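Local coordinates for flagellar basal body protein (Helicobacter pylori, PDB 5NPY), which probably builds part of the flagellar hook, the curved segment that joins the basal-body rod to the filament and transmits motor torque, at residues A90-G95 with F554-H559; W96-P101 with G506-T511; D119-R124 with G521-M526. All blocks are in the same frame, centred on the assembly; numbering follows the deposited sequence.

Interaction 1 (A90-G95 with F554-H559)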
ATOM      1  N   ALA A  90     -22.106  27.926  18.906  1.00 40.48           N
ATOM      2  CA  ALA A  90     -21.858  28.920  19.940  1.00 50.03           C
ATOM      3  C   ALA A  90     -20.369  28.984  20.241  1.00 49.69           C
ATOM      4  O   ALA A  90     -19.692  27.953  20.295  1.00 47.25           O
ATOM      5  CB  ALA A  90     -22.641  28.612  21.226  1.00 46.42           C
ATOM      6  N   TYR A  91     -19.868  30.202  20.436  1.00 50.41           N
ATOM      7  CA  TYR A  91     -18.462  30.454  20.716  1.00 46.97           C
ATOM      8  C   TYR A  91     -18.298  30.795  22.191  1.00 53.15           C
ATOM      9  O   TYR A  91     -18.972  31.698  22.700  1.00 56.52           O
ATOM     10  CB  TYR A  91     -17.933  31.595  19.838  1.00 36.09           C
ATOM     11  CG  TYR A  91     -16.456  31.896  20.019  1.00 45.25           C
ATOM     12  CD1 TYR A  91     -16.026  33.144  20.455  1.00 47.55           C
ATOM     13  CD2 TYR A  91     -15.486  30.930  19.753  1.00 49.45           C
ATOM     14  CE1 TYR A  91     -14.668  33.427  20.617  1.00 42.94           C
ATOM     15  CE2 TYR A  91     -14.129  31.205  19.916  1.00 47.97           C
ATOM     16  CZ  TYR A  91     -13.731  32.457  20.347  1.00 42.84           C
ATOM     17  OH  TYR A  91     -12.396  32.734  20.505  1.00 44.76           O
ATOM     18  N   GLN A  92     -17.422  30.066  22.875  1.00 56.27           N
ATOM     19  CA  GLN A  92     -17.002  30.404  24.230  1.00 60.50           C
ATOM     20  C   GLN A  92     -15.639  31.076  24.188  1.00 50.05           C
ATOM     21  O   GLN A  92     -14.792  30.722  23.368  1.00 66.40           O
ATOM     22  CB  GLN A  92     -16.912  29.165  25.115  1.00 73.99           C
ATOM     23  CG  GLN A  92     -18.220  28.610  25.606  1.00 85.35           C
ATOM     24  CD  GLN A  92     -17.995  27.535  26.651  1.00 96.31           C
ATOM     25  OE1 GLN A  92     -18.909  26.796  27.009  1.00102.64           O
ATOM     26  NE2 GLN A  92     -16.763  27.443  27.149  1.00 96.04           N
ATOM     27  N   GLY A  93     -15.424  32.033  25.070  1.00 45.24           N
ATOM     28  CA  GLY A  93     -14.167  32.761  25.099  1.00 48.78           C
ATOM     29  C   GLY A  93     -14.274  34.131  24.458  1.00 46.79           C
ATOM     30  O   GLY A  93     -15.362  34.631  24.155  1.00 49.91           O
ATOM     31  N   LYS A  94     -13.104  34.744  24.257  1.00 39.28           N
ATOM     32  CA  LYS A  94     -13.015  36.074  23.671  1.00 50.44           C
ATOM     33  C   LYS A  94     -12.891  35.968  22.156  1.00 52.81           C
ATOM     34  O   LYS A  94     -12.089  35.178  21.647  1.00 51.34           O
ATOM     35  CB  LYS A  94     -11.823  36.842  24.243  1.00 63.18           C
ATOM     36  CG  LYS A  94     -12.178  38.233  24.779  1.00 73.50           C
ATOM     37  CD  LYS A  94     -13.184  38.136  25.930  1.00 78.57           C
ATOM     38  CE  LYS A  94     -13.484  39.489  26.554  1.00 77.68           C
ATOM     39  NZ  LYS A  94     -14.668  39.401  27.458  1.00 76.89           N
ATOM     40  N   GLY A  95     -13.678  36.771  21.441  1.00 51.16           N
ATOM     41  CA  GLY A  95     -13.665  36.728  19.990  1.00 51.00           C
ATOM     42  C   GLY A  95     -15.031  36.784  19.332  1.00 41.88           C
ATOM     43  O   GLY A  95     -16.067  36.806  20.008  1.00 36.40           O
ATOM     44  N   PHE A 554      -8.160  31.722  21.881  1.00 49.30           N
ATOM     45  CA  PHE A 554      -8.957  32.315  22.915  1.00 47.80           C
ATOM     46  C   PHE A 554     -10.302  31.712  23.220  1.00 55.05           C
ATOM     47  O   PHE A 554     -11.017  32.212  24.050  1.00 51.19           O
ATOM     48  CB  PHE A 554      -9.144  33.778  22.546  1.00 45.63           C
ATOM     49  CG  PHE A 554      -7.931  34.409  21.951  1.00 46.53           C
ATOM     50  CD1 PHE A 554      -6.784  34.512  22.668  1.00 51.49           C
ATOM     51  CD2 PHE A 554      -7.931  34.866  20.664  1.00 57.75           C
ATOM     52  CE1 PHE A 554      -5.660  35.067  22.126  1.00 54.21           C
ATOM     53  CE2 PHE A 554      -6.813  35.432  20.112  1.00 56.96           C
ATOM     54  CZ  PHE A 554      -5.675  35.536  20.848  1.00 55.30           C
ATOM     55  N   GLY A 555     -10.654  30.629  22.567  1.00 59.28           N
ATOM     56  CA  GLY A 555     -11.937  30.049  22.835  1.00 58.01           C
ATOM     57  C   GLY A 555     -12.145  28.711  22.208  1.00 62.44           C
ATOM     58  O   GLY A 555     -11.215  28.051  21.814  1.00 64.37           O
ATOM     59  N   LYS A 556     -13.399  28.322  22.132  1.00 62.77           N
ATOM     60  CA  LYS A 556     -13.820  27.053  21.559  1.00 59.84           C
ATOM     61  C   LYS A 556     -15.183  27.242  20.909  1.00 57.06           C
ATOM     62  O   LYS A 556     -16.017  28.001  21.412  1.00 59.93           O
ATOM     63  CB  LYS A 556     -13.874  25.957  22.633  1.00 63.25           C
ATOM     64  CG  LYS A 556     -15.250  25.732  23.246  1.00 73.40           C
ATOM     65  CD  LYS A 556     -15.159  25.118  24.636  1.00 85.07           C
ATOM     66  CE  LYS A 556     -14.287  23.875  24.634  1.00 96.02           C
ATOM     67  NZ  LYS A 556     -13.838  23.494  26.005  1.00102.73           N
ATOM     68  N   ILE A 557     -15.400  26.557  19.789  1.00 46.64           N
ATOM     69  CA  ILE A 557     -16.668  26.589  19.071  1.00 42.00           C
ATOM     70  C   ILE A 557     -17.479  25.363  19.462  1.00 41.00           C
ATOM     71  O   ILE A 557     -16.954  24.245  19.487  1.00 44.86           O
ATOM     72  CB  ILE A 557     -16.444  26.639  17.549  1.00 34.43           C
ATOM     73  CG1 ILE A 557     -15.760  27.947  17.159  1.00 38.09           C
ATOM     74  CG2 ILE A 557     -17.753  26.515  16.825  1.00 29.98           C
ATOM     75  CD1 ILE A 557     -15.687  28.192  15.653  1.00 40.98           C
ATOM     76  N   ARG A 558     -18.759  25.563  19.761  1.00 39.00           N
ATOM     77  CA  ARG A 558     -19.629  24.491  20.238  1.00 46.72           C
ATOM     78  C   ARG A 558     -20.758  24.255  19.236  1.00 58.16           C
ATOM     79  O   ARG A 558     -21.669  25.083  19.114  1.00 58.53           O
ATOM     80  CB  ARG A 558     -20.175  24.834  21.620  1.00 52.91           C
ATOM     81  CG  ARG A 558     -19.100  24.869  22.696  1.00 63.60           C
ATOM     82  CD  ARG A 558     -19.648  25.432  24.002  1.00 76.78           C
ATOM     83  NE  ARG A 558     -20.783  24.654  24.498  1.00 83.24           N
ATOM     84  CZ  ARG A 558     -21.216  24.671  25.756  1.00 88.34           C
ATOM     85  NH1 ARG A 558     -20.607  25.427  26.660  1.00 91.75           N
ATOM     86  NH2 ARG A 558     -22.258  23.926  26.110  1.00 87.47           N
ATOM     87  N   HIS A 559     -20.700  23.123  18.531  1.00 56.39           N
ATOM     88  CA  HIS A 559     -21.702  22.801  17.521  1.00 51.35           C
ATOM     89  C   HIS A 559     -23.035  22.441  18.179  1.00 59.31           C
ATOM     90  O   HIS A 559     -23.082  21.731  19.190  1.00 57.61           O
ATOM     91  CB  HIS A 559     -21.206  21.647  16.644  1.00 46.78           C
ATOM     92  CG  HIS A 559     -21.988  21.451  15.381  1.00 51.03           C
ATOM     93  ND1 HIS A 559     -21.912  20.295  14.633  1.00 53.18           N
ATOM     94  CD2 HIS A 559     -22.860  22.260  14.732  1.00 53.31           C
ATOM     95  CE1 HIS A 559     -22.708  20.396  13.581  1.00 50.10           C
ATOM     96  NE2 HIS A 559     -23.292  21.580  13.616  1.00 51.57           N
TER
HETATM   97  O   HOH W   1      -9.694  31.827  19.734  1.00 32.37           O

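Interaction 2 (W96-P101 with G506-T511)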
ATOM      1  N   TRP A  96     -15.035  36.793  17.999  1.00 36.82           N
ATOM      2  CA  TRP A  96     -16.229  37.086  17.223  1.00 36.44           C
ATOM      3  C   TRP A  96     -16.300  36.193  16.002  1.00 39.35           C
ATOM      4  O   TRP A  96     -15.276  35.899  15.379  1.00 38.47           O
ATOM      5  CB  TRP A  96     -16.242  38.539  16.752  1.00 40.60           C
ATOM      6  CG  TRP A  96     -16.057  39.510  17.863  1.00 46.80           C
ATOM      7  CD1 TRP A  96     -14.877  39.952  18.391  1.00 49.03           C
ATOM      8  CD2 TRP A  96     -17.090  40.150  18.599  1.00 41.34           C
ATOM      9  NE1 TRP A  96     -15.117  40.833  19.413  1.00 41.69           N
ATOM     10  CE2 TRP A  96     -16.471  40.971  19.559  1.00 40.03           C
ATOM     11  CE3 TRP A  96     -18.485  40.111  18.539  1.00 43.87           C
ATOM     12  CZ2 TRP A  96     -17.197  41.747  20.445  1.00 35.93           C
ATOM     13  CZ3 TRP A  96     -19.203  40.883  19.422  1.00 38.22           C
ATOM     14  CH2 TRP A  96     -18.558  41.689  20.362  1.00 37.68           C
ATOM     15  N   PHE A  97     -17.517  35.775  15.666  1.00 38.41           N
ATOM     16  CA  PHE A  97     -17.793  35.315  14.316  1.00 40.87           C
ATOM     17  C   PHE A  97     -17.602  36.479  13.354  1.00 41.58           C
ATOM     18  O   PHE A  97     -17.705  37.647  13.737  1.00 43.97           O
ATOM     19  CB  PHE A  97     -19.219  34.757  14.213  1.00 40.09           C
ATOM     20  CG  PHE A  97     -19.426  33.473  14.982  1.00 44.98           C
ATOM     21  CD1 PHE A  97     -18.561  32.404  14.821  1.00 40.36           C
ATOM     22  CD2 PHE A  97     -20.476  33.345  15.881  1.00 45.29           C
ATOM     23  CE1 PHE A  97     -18.740  31.229  15.526  1.00 45.92           C
ATOM     24  CE2 PHE A  97     -20.662  32.167  16.593  1.00 48.35           C
ATOM     25  CZ  PHE A  97     -19.792  31.110  16.419  1.00 50.95           C
ATOM     26  N   VAL A  98     -17.304  36.158  12.097  1.00 46.80           N
ATOM     27  CA  VAL A  98     -17.085  37.160  11.059  1.00 41.60           C
ATOM     28  C   VAL A  98     -18.096  36.947   9.955  1.00 37.17           C
ATOM     29  O   VAL A  98     -18.284  35.814   9.496  1.00 44.73           O
ATOM     30  CB  VAL A  98     -15.675  37.085  10.465  1.00 42.36           C
ATOM     31  CG1 VAL A  98     -15.360  38.405   9.815  1.00 40.36           C
ATOM     32  CG2 VAL A  98     -14.671  36.674  11.523  1.00 39.93           C
ATOM     33  N   ILE A  99     -18.732  38.033   9.521  1.00 35.40           N
ATOM     34  CA  ILE A  99     -19.744  37.994   8.471  1.00 36.11           C
ATOM     35  C   ILE A  99     -19.637  39.244   7.607  1.00 40.98           C
ATOM     36  O   ILE A  99     -18.986  40.226   7.965  1.00 39.02           O
ATOM     37  CB  ILE A  99     -21.172  37.883   9.030  1.00 36.97           C
ATOM     38  CG1 ILE A  99     -21.541  39.177   9.737  1.00 38.25           C
ATOM     39  CG2 ILE A  99     -21.307  36.683   9.967  1.00 38.18           C
ATOM     40  CD1 ILE A  99     -22.915  39.128  10.283  1.00 47.07           C
ATOM     41  N   GLY A 100     -20.319  39.204   6.467  1.00 44.87           N
ATOM     42  CA  GLY A 100     -20.266  40.276   5.505  1.00 48.32           C
ATOM     43  C   GLY A 100     -21.380  40.163   4.485  1.00 55.99           C
ATOM     44  O   GLY A 100     -21.991  39.103   4.315  1.00 54.32           O
ATOM     45  N   PRO A 101     -21.657  41.263   3.778  1.00 68.09           N
ATOM     46  CA  PRO A 101     -22.815  41.309   2.871  1.00 70.96           C
ATOM     47  C   PRO A 101     -22.597  40.783   1.456  1.00 67.39           C
ATOM     48  O   PRO A 101     -23.573  40.734   0.691  1.00 58.16           O
ATOM     49  CB  PRO A 101     -23.124  42.813   2.824  1.00 67.40           C
ATOM     50  CG  PRO A 101     -21.784  43.452   2.951  1.00 66.24           C
ATOM     51  CD  PRO A 101     -21.006  42.579   3.913  1.00 68.84           C
ATOM     52  N   GLY A 506     -14.588  31.306  10.553  1.00 35.81           N
ATOM     53  CA  GLY A 506     -13.779  32.448  10.933  1.00 26.28           C
ATOM     54  C   GLY A 506     -14.026  32.856  12.377  1.00 35.09           C
ATOM     55  O   GLY A 506     -15.160  32.833  12.872  1.00 30.57           O
ATOM     56  N   ILE A 507     -12.938  33.204  13.065  1.00 30.27           N
ATOM     57  CA  ILE A 507     -12.967  33.746  14.418  1.00 33.57           C
ATOM     58  C   ILE A 507     -11.917  34.845  14.480  1.00 38.09           C
ATOM     59  O   ILE A 507     -10.782  34.648  14.037  1.00 37.71           O
ATOM     60  CB  ILE A 507     -12.686  32.674  15.494  1.00 26.85           C
ATOM     61  CG1 ILE A 507     -13.823  31.660  15.576  1.00 33.98           C
ATOM     62  CG2 ILE A 507     -12.503  33.317  16.863  1.00 31.32           C
ATOM     63  CD1 ILE A 507     -15.049  32.169  16.320  1.00 36.78           C
ATOM     64  N   LEU A 508     -12.291  36.003  15.005  1.00 46.41           N
ATOM     65  CA  LEU A 508     -11.369  37.121  15.154  1.00 43.24           C
ATOM     66  C   LEU A 508     -11.535  37.720  16.543  1.00 48.40           C
ATOM     67  O   LEU A 508     -12.653  37.802  17.064  1.00 45.98           O
ATOM     68  CB  LEU A 508     -11.591  38.203  14.087  1.00 38.11           C
ATOM     69  CG  LEU A 508     -11.361  37.772  12.635  1.00 43.14           C
ATOM     70  CD1 LEU A 508     -11.957  38.787  11.694  1.00 44.31           C
ATOM     71  CD2 LEU A 508      -9.874  37.589  12.347  1.00 52.54           C
ATOM     72  N   ALA A 509     -10.418  38.124  17.139  1.00 50.62           N
ATOM     73  CA  ALA A 509     -10.399  38.736  18.457  1.00 52.84           C
ATOM     74  C   ALA A 509      -9.758  40.114  18.375  1.00 50.84           C
ATOM     75  O   ALA A 509      -9.174  40.500  17.359  1.00 45.17           O
ATOM     76  CB  ALA A 509      -9.652  37.857  19.470  1.00 48.71           C
ATOM     77  N   PHE A 510      -9.877  40.855  19.472  1.00 48.76           N
ATOM     78  CA  PHE A 510      -9.324  42.191  19.575  1.00 46.37           C
ATOM     79  C   PHE A 510      -8.823  42.398  20.989  1.00 50.48           C
ATOM     80  O   PHE A 510      -9.341  41.803  21.936  1.00 49.35           O
ATOM     81  CB  PHE A 510     -10.355  43.269  19.247  1.00 48.82           C
ATOM     82  CG  PHE A 510     -11.005  43.102  17.908  1.00 48.87           C
ATOM     83  CD1 PHE A 510     -12.102  42.268  17.754  1.00 44.37           C
ATOM     84  CD2 PHE A 510     -10.527  43.794  16.802  1.00 49.34           C
ATOM     85  CE1 PHE A 510     -12.703  42.121  16.516  1.00 48.01           C
ATOM     86  CE2 PHE A 510     -11.125  43.653  15.564  1.00 45.35           C
ATOM     87  CZ  PHE A 510     -12.211  42.813  15.419  1.00 45.32           C
ATOM     88  N   THR A 511      -7.810  43.250  21.127  1.00 51.86           N
ATOM     89  CA  THR A 511      -7.333  43.599  22.457  1.00 52.74           C
ATOM     90  C   THR A 511      -8.245  44.597  23.160  1.00 54.33           C
ATOM     91  O   THR A 511      -8.075  44.824  24.364  1.00 52.70           O
ATOM     92  CB  THR A 511      -5.912  44.166  22.388  1.00 54.19           C
ATOM     93  OG1 THR A 511      -5.898  45.339  21.557  1.00 50.88           O
ATOM     94  CG2 THR A 511      -4.936  43.115  21.840  1.00 50.50           C
TER
HETATM   95  O   HOH W   2     -17.380  33.545  11.311  1.00 26.93           O

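Interaction 3 (D119-R124 with G521-M526)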
ATOM      1  N   ASP A 119     -17.706  45.696   3.269  1.00 97.29           N
ATOM      2  CA  ASP A 119     -17.812  45.632   4.690  1.00 90.93           C
ATOM      3  C   ASP A 119     -17.812  44.258   5.290  1.00 75.19           C
ATOM      4  O   ASP A 119     -18.138  43.284   4.661  1.00 65.45           O
ATOM      5  CB  ASP A 119     -19.034  46.422   5.092  1.00 94.67           C
ATOM      6  CG  ASP A 119     -19.112  47.711   4.356  1.00 96.26           C
ATOM      7  OD1 ASP A 119     -20.183  48.324   4.312  1.00 97.42           O
ATOM      8  OD2 ASP A 119     -18.075  48.105   3.813  1.00 96.48           O
ATOM      9  N   ASN A 120     -17.392  44.225   6.535  1.00 65.54           N
ATOM     10  CA  ASN A 120     -17.348  43.038   7.318  1.00 54.97           C
ATOM     11  C   ASN A 120     -17.887  43.366   8.653  1.00 50.33           C
ATOM     12  O   ASN A 120     -17.727  44.443   9.142  1.00 59.70           O
ATOM     13  CB  ASN A 120     -15.934  42.574   7.481  1.00 59.17           C
ATOM     14  CG  ASN A 120     -15.528  41.688   6.383  1.00 64.74           C
ATOM     15  OD1 ASN A 120     -14.428  41.754   5.912  1.00 66.28           O
ATOM     16  ND2 ASN A 120     -16.446  40.878   5.932  1.00 69.46           N
ATOM     17  N   PHE A 121     -18.566  42.424   9.242  1.00 39.47           N
ATOM     18  CA  PHE A 121     -19.124  42.654  10.525  1.00 46.33           C
ATOM     19  C   PHE A 121     -18.690  41.576  11.469  1.00 44.85           C
ATOM     20  O   PHE A 121     -18.192  40.570  11.081  1.00 49.33           O
ATOM     21  CB  PHE A 121     -20.636  42.658  10.419  1.00 55.75           C
ATOM     22  CG  PHE A 121     -21.156  43.667   9.464  1.00 65.41           C
ATOM     23  CD1 PHE A 121     -20.860  44.985   9.634  1.00 72.04           C
ATOM     24  CD2 PHE A 121     -21.894  43.294   8.393  1.00 66.40           C
ATOM     25  CE1 PHE A 121     -21.304  45.921   8.760  1.00 76.37           C
ATOM     26  CE2 PHE A 121     -22.353  44.221   7.508  1.00 73.56           C
ATOM     27  CZ  PHE A 121     -22.050  45.539   7.685  1.00 75.30           C
ATOM     28  N   LEU A 122     -18.865  41.828  12.733  1.00 42.07           N
ATOM     29  CA  LEU A 122     -18.554  40.858  13.768  1.00 47.37           C
ATOM     30  C   LEU A 122     -19.818  40.549  14.555  1.00 49.49           C
ATOM     31  O   LEU A 122     -20.647  41.431  14.770  1.00 48.79           O
ATOM     32  CB  LEU A 122     -17.462  41.390  14.691  1.00 45.37           C
ATOM     33  CG  LEU A 122     -16.235  41.778  13.874  1.00 42.00           C
ATOM     34  CD1 LEU A 122     -15.783  43.172  14.259  1.00 33.66           C
ATOM     35  CD2 LEU A 122     -15.123  40.751  14.055  1.00 39.90           C
ATOM     36  N   THR A 123     -19.965  39.299  14.981  1.00 46.88           N
ATOM     37  CA  THR A 123     -21.146  38.891  15.728  1.00 41.82           C
ATOM     38  C   THR A 123     -20.768  37.734  16.633  1.00 42.75           C
ATOM     39  O   THR A 123     -19.815  37.002  16.358  1.00 45.21           O
ATOM     40  CB  THR A 123     -22.315  38.477  14.804  1.00 37.34           C
ATOM     41  OG1 THR A 123     -23.415  38.020  15.589  1.00 44.54           O
ATOM     42  CG2 THR A 123     -21.913  37.361  13.877  1.00 32.13           C
ATOM     43  N   ARG A 124     -21.518  37.581  17.723  1.00 38.34           N
ATOM     44  CA  ARG A 124     -21.456  36.369  18.522  1.00 38.73           C
ATOM     45  C   ARG A 124     -22.710  35.515  18.362  1.00 42.03           C
ATOM     46  O   ARG A 124     -22.813  34.461  18.998  1.00 40.39           O
ATOM     47  CB  ARG A 124     -21.206  36.717  19.998  1.00 49.68           C
ATOM     48  CG  ARG A 124     -20.580  35.573  20.811  1.00 56.25           C
ATOM     49  CD  ARG A 124     -20.289  35.965  22.264  1.00 53.40           C
ATOM     50  NE  ARG A 124     -18.974  36.572  22.419  1.00 49.99           N
ATOM     51  CZ  ARG A 124     -17.892  35.918  22.823  1.00 51.43           C
ATOM     52  NH1 ARG A 124     -17.957  34.631  23.132  1.00 51.39           N
ATOM     53  NH2 ARG A 124     -16.740  36.561  22.926  1.00 60.77           N
ATOM     54  N   GLY A 521     -28.046  44.920  18.275  1.00114.82           N
ATOM     55  CA  GLY A 521     -27.593  43.776  19.049  1.00115.35           C
ATOM     56  C   GLY A 521     -26.926  42.692  18.226  1.00113.96           C
ATOM     57  O   GLY A 521     -26.216  41.845  18.787  1.00114.57           O
ATOM     58  N   ASN A 522     -27.139  42.692  16.910  1.00110.71           N
ATOM     59  CA  ASN A 522     -26.604  41.601  16.110  1.00105.92           C
ATOM     60  C   ASN A 522     -25.105  41.775  15.904  1.00 80.41           C
ATOM     61  O   ASN A 522     -24.314  40.868  16.183  1.00 81.12           O
ATOM     62  CB  ASN A 522     -27.367  41.483  14.776  1.00126.82           C
ATOM     63  CG  ASN A 522     -27.067  42.601  13.771  1.00144.12           C
ATOM     64  OD1 ASN A 522     -26.472  43.622  14.049  1.00148.94           O
ATOM     65  ND2 ASN A 522     -27.515  42.372  12.566  1.00150.82           N
ATOM     66  N   LEU A 523     -24.688  42.964  15.485  1.00 62.31           N
ATOM     67  CA  LEU A 523     -23.402  43.162  14.844  1.00 61.88           C
ATOM     68  C   LEU A 523     -22.600  44.251  15.536  1.00 64.10           C
ATOM     69  O   LEU A 523     -23.155  45.177  16.136  1.00 58.20           O
ATOM     70  CB  LEU A 523     -23.617  43.563  13.395  1.00 67.05           C
ATOM     71  CG  LEU A 523     -23.419  42.778  12.117  1.00 73.27           C
ATOM     72  CD1 LEU A 523     -24.340  41.632  12.082  1.00 78.45           C
ATOM     73  CD2 LEU A 523     -23.794  43.754  11.032  1.00 71.95           C
ATOM     74  N   TYR A 524     -21.286  44.129  15.427  1.00 63.06           N
ATOM     75  CA  TYR A 524     -20.333  45.174  15.763  1.00 58.59           C
ATOM     76  C   TYR A 524     -19.475  45.430  14.526  1.00 51.98           C
ATOM     77  O   TYR A 524     -19.615  44.749  13.511  1.00 50.24           O
ATOM     78  CB  TYR A 524     -19.507  44.788  17.002  1.00 57.77           C
ATOM     79  CG  TYR A 524     -20.354  44.613  18.251  1.00 61.77           C
ATOM     80  CD1 TYR A 524     -21.197  43.512  18.406  1.00 59.73           C
ATOM     81  CD2 TYR A 524     -20.321  45.555  19.273  1.00 67.83           C
ATOM     82  CE1 TYR A 524     -21.981  43.363  19.541  1.00 65.72           C
ATOM     83  CE2 TYR A 524     -21.088  45.407  20.406  1.00 62.74           C
ATOM     84  CZ  TYR A 524     -21.920  44.317  20.536  1.00 67.50           C
ATOM     85  OH  TYR A 524     -22.690  44.184  21.667  1.00 75.84           O
ATOM     86  N   GLU A 525     -18.598  46.428  14.602  1.00 45.58           N
ATOM     87  CA  GLU A 525     -17.834  46.870  13.444  1.00 43.93           C
ATOM     88  C   GLU A 525     -16.616  47.621  13.948  1.00 46.99           C
ATOM     89  O   GLU A 525     -16.638  48.190  15.040  1.00 51.85           O
ATOM     90  CB  GLU A 525     -18.677  47.770  12.538  1.00 45.71           C
ATOM     91  CG  GLU A 525     -18.518  47.518  11.074  1.00 55.66           C
ATOM     92  CD  GLU A 525     -19.193  48.592  10.251  1.00 66.92           C
ATOM     93  OE1 GLU A 525     -19.395  48.383   9.037  1.00 72.28           O
ATOM     94  OE2 GLU A 525     -19.534  49.656  10.816  1.00 65.58           O
ATOM     95  N   MET A 526     -15.550  47.607  13.158  1.00 52.85           N
ATOM     96  CA  MET A 526     -14.381  48.403  13.496  1.00 55.14           C
ATOM     97  C   MET A 526     -14.597  49.866  13.080  1.00 61.92           C
ATOM     98  O   MET A 526     -15.450  50.180  12.244  1.00 60.54           O
ATOM     99  CB  MET A 526     -13.136  47.810  12.830  1.00 48.96           C
ATOM    100  CG  MET A 526     -12.925  46.320  13.141  1.00 47.96           C
ATOM    101  SD  MET A 526     -11.572  45.499  12.238  1.00 50.98           S
ATOM    102  CE  MET A 526     -12.270  45.359  10.579  1.00 40.91           C
TER
HETATM  103  O   HOH W   3     -23.981  39.650  18.990  1.00 42.02           O

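Interaction 1 (A90-G95 with F554-H559)
Tyr-91 lays the CD2-CE2 side of its ring and its hydroxyl against 554-557. Its CG stands anti to the backbone N (chi1 -178°), beside the carbonyl carbon. Farther out, CD2 comes 3.4 Å from Lys-556 O, while CE2 and CZ lie near Gly-555 CA, which bears no side chain. Ile-557, paired with Tyr-91 on the same face of the sheet, meets the ring with CG1, 4.0 Å from Tyr-91 CD2. The hydroxyl is fixed at two points. Tyr-91 OH donates to Lys-94 O at 2.7 Å, from above the carbonyl plane. A water donates to the same OH and accepts from Phe-554 N, so it ties the two segments together.

The opposite face carries Ala-90, Gln-92, Lys-556 and Arg-558. Gln-92 and Lys-556 lie side by side and point the same way, with NE2 of Gln-92 3.8 Å from CD of Lys-556. The ends of Gln-92 and Arg-558 are modelled too close together, so their exact placing is doubtful. The backbones form an antiparallel ladder. Gln-92 N gives a bond to Lys-556 O with an N-H...O angle of 166°, and Lys-556 N returns one to Gln-92 O. Ala-90 and Arg-558 make a second such pair. Past the ladder, Lys-94 N bonds to Phe-554 O.

Strand 555-559 is the outermost strand of a four-stranded antiparallel sheet within this chain, and 87-93 lies between it and 127-130. Tyr-91 and Ile-557 face strand 499-509, where both rest on Ile-507.

Interaction 2 (W96-P101 with G506-T511)
Trp-96 lies against Leu-508 and Phe-510, and its side chain can be followed outward. CB sits 3.7 Å from Leu-508 O. CG is anti to the carbonyl carbon (chi1 -53°), beside the backbone N, and stays near the same oxygen. CD1 comes closer, with Leu-508 O near the indole plane at the ring edge. The same CD1 meets Phe-510 CE1 at 3.6 Å, and it does so at the edge of the phenyl ring, in its plane. NE1 lies beside Phe-510 CD1, 3.7 Å away, but its hydrogen bond goes to Asp-513. At the far end the six-membered ring meets the Tyr-524 ring, and the side chain also touches Leu-122. Trp-96 and Phe-510 cross at about a right angle. Their rings meet obliquely, with planes at 64°.

The backbones join through one antiparallel hydrogen-bonded pair, Trp-96 with Leu-508. Leu-508 N gives a good bond to Trp-96 O at 3.0 Å, in the carbonyl plane. The return bond, from Trp-96 N to Leu-508 O, is weak, with an angle of 129°. Farther along, a water bridges Val-98 N, from which it accepts, and Gly-506 O, to which it can donate.

Val-98 and Leu-508 also cross at about a right angle. Val-98 CG2 presses on Leu-508 CD1 at 3.4 Å, tighter than usual for two carbons. Phe-97 points its CB away from the other segment, yet its CD1 touches Ile-507 CD1 at 3.8 Å. Leu-508 also rests on Met-107 and Ile-109 of strand 107-109.

Every touching residue is buried, and the side chains meet through apolar pairs in the D1 region. Among the polar groups, Trp-96 NE1 is met by Asp-513, and the backbones of Val-98 and Gly-506 also bond to Tyr-145.

Interaction 3 (D119-R124 with G521-M526)
Asp-119 approaches Glu-525 with its CB. Its OD1 lies 4.8 Å from Glu-525 OE1, a pair of like charges that may disfavour each other slightly. Asn-120 O lies 3.7 Å from Glu-525 CG, while Asn-120 OD1 bonds to Lys-117.

Phe-121 carries much of the contact. Leu-523 CD2 lies over one face of its ring, but the modelled approach is too close and its detail is doubtful. Glu-525 runs beside the ring and points the same way. Its chain is extended beyond CG, and OE1 lies at the ring edge, near the ring plane, 3.1 Å from Phe-121 CE1. Ring and carboxylate planes are 35° apart.

Leu-122 and Tyr-524 form a single antiparallel bridge between strands 121-123 and 523-525. Strand 523-525 also pairs with 517-519 in a two-stranded antiparallel sheet, and 121-123 pairs with 97-100 in the D1 region. Leu-122 N donates to Tyr-524 O at 3.1 Å, from above the carbonyl plane. Tyr-524 N returns a 2.8 Å bond to Leu-122 O.

Thr-123 holds OG1 anti to its backbone N (chi1 177°), where it donates to Asn-522 O at 3.0 Å. The same OG1 bonds to Ala-125 N. A water accepts weakly from Arg-124 N and donates to Asn-522 O.

The three contacts lie at one end of the long chain, on the same side of its centre. Centres of interactions 2 and 3 are about 7 Å apart, those of 1 and 2 about 12 Å, and those of 1 and 3 about 16 Å. Strands 87-93 and 97-100 follow each other in the chain, and 97-100 pairs with 121-123, so the first segments are linked directly. Interactions 2 and 3 are nested inside the loop closed by interaction 1, and their own segments alternate. Each joins the D1 family region to a part of the chain about 400 to 460 residues later. Early and late parts thus build this end together; much of the intervening chain forms the remainder.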